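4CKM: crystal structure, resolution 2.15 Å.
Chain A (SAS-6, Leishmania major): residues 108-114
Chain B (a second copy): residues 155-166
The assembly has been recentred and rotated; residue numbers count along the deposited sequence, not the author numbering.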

# COMPACT_ATOMS: atom_id res chain seq x y z
N HIS A 108 8.38 -5.87 7.54
CA HIS A 108 6.95 -5.78 7.32
C HIS A 108 6.55 -4.61 6.43
O HIS A 108 5.65 -4.75 5.62
CB HIS A 108 6.20 -5.70 8.65
CG HIS A 108 4.71 -5.72 8.50
ND1 HIS A 108 3.96 -4.56 8.45
CD2 HIS A 108 3.84 -6.74 8.33
CE1 HIS A 108 2.69 -4.87 8.27
NE2 HIS A 108 2.59 -6.19 8.21
N LEU A 109 7.20 -3.46 6.55
CA LEU A 109 6.92 -2.33 5.66
C LEU A 109 7.79 -2.27 4.38
O LEU A 109 7.63 -1.36 3.53
CB LEU A 109 7.04 -1.03 6.44
CG LEU A 109 6.03 -0.87 7.58
CD1 LEU A 109 6.34 0.39 8.36
CD2 LEU A 109 4.61 -0.80 7.03
N GLU A 110 8.73 -3.20 4.26
CA GLU A 110 9.70 -3.20 3.15
C GLU A 110 10.50 -1.91 3.08
O GLU A 110 10.74 -1.34 2.02
CB GLU A 110 9.01 -3.55 1.82
CG GLU A 110 8.10 -4.76 1.96
CD GLU A 110 7.86 -5.55 0.68
OE1 GLU A 110 8.62 -5.42 -0.31
OE2 GLU A 110 6.90 -6.34 0.67
N LEU A 111 10.94 -1.46 4.23
CA LEU A 111 11.80 -0.29 4.28
C LEU A 111 13.23 -0.63 3.85
O LEU A 111 13.72 -1.73 4.12
CB LEU A 111 11.82 0.25 5.69
CG LEU A 111 10.49 0.90 6.12
CD1 LEU A 111 10.45 0.98 7.63
CD2 LEU A 111 10.36 2.29 5.49
N LEU A 112 13.89 0.31 3.18
CA LEU A 112 15.26 0.13 2.76
C LEU A 112 16.23 0.84 3.69
O LEU A 112 17.39 0.47 3.76
CB LEU A 112 15.45 0.65 1.34
CG LEU A 112 14.69 -0.15 0.27
CD1 LEU A 112 14.97 0.44 -1.09
CD2 LEU A 112 15.06 -1.63 0.26
N VAL A 113 15.75 1.81 4.44
CA VAL A 113 16.60 2.57 5.35
C VAL A 113 16.77 1.87 6.70
O VAL A 113 15.94 1.06 7.10
CB VAL A 113 16.02 3.97 5.60
CG1 VAL A 113 16.10 4.78 4.32
CG2 VAL A 113 14.59 3.91 6.11
N ASP A 114 17.86 2.21 7.39
CA ASP A 114 18.14 1.64 8.70
C ASP A 114 17.50 2.51 9.77
O ASP A 114 16.81 3.49 9.46
CB ASP A 114 19.65 1.51 8.91
CG ASP A 114 20.36 2.83 8.90
OD1 ASP A 114 19.71 3.89 9.03
OD2 ASP A 114 21.58 2.83 8.75
N LEU B 155 -1.35 -10.90 -6.57
CA LEU B 155 -0.46 -10.21 -7.49
C LEU B 155 -0.28 -8.78 -7.05
O LEU B 155 -1.26 -8.04 -6.96
CB LEU B 155 -1.05 -10.20 -8.90
CG LEU B 155 -0.16 -9.50 -9.95
CD1 LEU B 155 1.10 -10.31 -10.20
CD2 LEU B 155 -0.90 -9.34 -11.27
N ARG B 156 0.97 -8.37 -6.81
CA ARG B 156 1.28 -7.02 -6.40
C ARG B 156 2.16 -6.31 -7.45
O ARG B 156 3.09 -6.89 -8.00
CB ARG B 156 2.01 -7.05 -5.07
CG ARG B 156 1.22 -7.65 -3.92
CD ARG B 156 2.09 -7.87 -2.67
NE ARG B 156 2.30 -6.63 -1.92
CZ ARG B 156 3.42 -6.29 -1.26
NH1 ARG B 156 4.49 -7.10 -1.23
NH2 ARG B 156 3.50 -5.11 -0.63
N VAL B 157 1.86 -5.05 -7.72
CA VAL B 157 2.69 -4.19 -8.54
C VAL B 157 3.42 -3.27 -7.59
O VAL B 157 2.80 -2.50 -6.87
CB VAL B 157 1.86 -3.35 -9.52
CG1 VAL B 157 2.77 -2.44 -10.33
CG2 VAL B 157 1.07 -4.23 -10.47
N LEU B 158 4.75 -3.38 -7.60
CA LEU B 158 5.61 -2.74 -6.62
C LEU B 158 6.56 -1.75 -7.27
O LEU B 158 6.99 -1.93 -8.41
CB LEU B 158 6.45 -3.81 -5.89
CG LEU B 158 5.62 -4.92 -5.25
CD1 LEU B 158 6.54 -5.99 -4.67
CD2 LEU B 158 4.68 -4.33 -4.18
N GLU B 159 6.88 -0.71 -6.53
CA GLU B 159 7.87 0.28 -6.93
C GLU B 159 8.83 0.44 -5.78
O GLU B 159 8.41 0.69 -4.66
CB GLU B 159 7.22 1.63 -7.19
CG GLU B 159 8.20 2.74 -7.54
CD GLU B 159 7.60 4.14 -7.51
OE1 GLU B 159 6.44 4.31 -7.07
OE2 GLU B 159 8.29 5.09 -7.91
N THR B 160 10.11 0.29 -6.05
CA THR B 160 11.11 0.50 -5.02
C THR B 160 11.64 1.92 -5.13
O THR B 160 12.14 2.30 -6.15
CB THR B 160 12.23 -0.55 -5.11
OG1 THR B 160 11.71 -1.83 -4.68
CG2 THR B 160 13.36 -0.20 -4.16
N THR B 161 11.45 2.72 -4.09
CA THR B 161 11.97 4.07 -4.04
C THR B 161 13.29 4.01 -3.30
O THR B 161 13.75 2.92 -2.97
CB THR B 161 11.00 5.01 -3.31
OG1 THR B 161 10.89 4.62 -1.94
CG2 THR B 161 9.61 4.97 -3.97
N ASP B 162 13.88 5.17 -3.03
CA ASP B 162 15.11 5.23 -2.25
C ASP B 162 14.83 4.84 -0.81
O ASP B 162 15.74 4.55 -0.06
CB ASP B 162 15.70 6.65 -2.26
CG ASP B 162 16.39 7.01 -3.58
OD1 ASP B 162 16.96 6.11 -4.24
OD2 ASP B 162 16.38 8.20 -3.94
N PHE B 163 13.57 4.86 -0.39
CA PHE B 163 13.27 4.68 1.00
C PHE B 163 12.59 3.36 1.32
O PHE B 163 12.76 2.82 2.43
CB PHE B 163 12.45 5.89 1.45
CG PHE B 163 13.15 7.21 1.16
CD1 PHE B 163 14.22 7.64 1.96
CD2 PHE B 163 12.75 8.01 0.08
CE1 PHE B 163 14.86 8.84 1.70
CE2 PHE B 163 13.39 9.22 -0.19
CZ PHE B 163 14.45 9.63 0.62
N LYS B 164 11.84 2.82 0.37
CA LYS B 164 11.13 1.55 0.58
C LYS B 164 10.48 1.08 -0.69
O LYS B 164 10.41 1.82 -1.67
CB LYS B 164 10.01 1.72 1.61
CG LYS B 164 8.83 2.54 1.09
CD LYS B 164 7.96 3.08 2.22
CE LYS B 164 7.25 1.99 2.99
NZ LYS B 164 6.30 1.24 2.13
N THR B 165 9.94 -0.13 -0.62
CA THR B 165 9.07 -0.63 -1.66
C THR B 165 7.64 -0.19 -1.38
O THR B 165 7.12 -0.34 -0.27
CB THR B 165 9.17 -2.15 -1.78
OG1 THR B 165 10.50 -2.49 -2.16
CG2 THR B 165 8.20 -2.66 -2.84
N VAL B 166 7.02 0.35 -2.43
CA VAL B 166 5.67 0.90 -2.35
C VAL B 166 4.76 0.05 -3.20
O VAL B 166 5.03 -0.15 -4.39
CB VAL B 166 5.65 2.33 -2.92
CG1 VAL B 166 4.24 2.87 -2.94
CG2 VAL B 166 6.54 3.23 -2.10
O HOH W 1 4.69 -0.60 3.11

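The contact is built first from backbone. L111(A) and K164(B) form a single beta bridge, their CA atoms 4.2 Å apart, and two near-linear hydrogen bonds flank it: T165(B) N donates to E110(A) O at 3.0 Å, and L112(A) N donates to F163(B) O at 2.9 Å. E110(A) is the first residue to leave helical phi/psi, with positive phi in a Schellman motif, and L111(A) then takes up extended phi/psi. On the other chain, the turn between the two strands is braced by T161(B), whose p rotamer lets OG1 accept from F163(B) N (3.1 Å) and donate to K164(B) O (2.9 Å).

Charge is placed around this bridge. E110(A) points its CB toward chain B and reaches R156(B) in a salt bridge, OE2 to NH1 at 3.2 Å; the carboxylate oxygen lies at the edge of the guanidinium, near its plane, where an N-H can point straight at it. K164(B) reaches a backbone carbonyl instead. Its long side chain bends through two m angles at chi3 and chi4, bringing NZ to L109(A) O at 3.2 Å in a weak hydrogen bond. A water also bridges the pair, accepting from K164(B) NZ at 2.6 Å and donating to L109(A) O at 3.1 Å. Lysine suits this buried position because its amine finds several acceptors, including T165(B) O at 3.0 Å, while its methylenes are apolar.

Apolar packing fills in around the polar frame. L111(A) directs CB away, yet its CD2 returns to 3.9 Å from K164(B) CB. The CA-to-CB bond of L112(A) points toward chain B, and its leucine methyl CD1 meets the threonine methyl CG2 of T160(B) at 3.5 Å; 73 Å² of L112(A) is covered by the other stretch, although the residue stays exposed in the assembly. V113(A) offers a valine methyl, CG1, to the ring edge of F163(B), 4.2 Å from CD1. Together the stretches bury 482 Å², counting both sides.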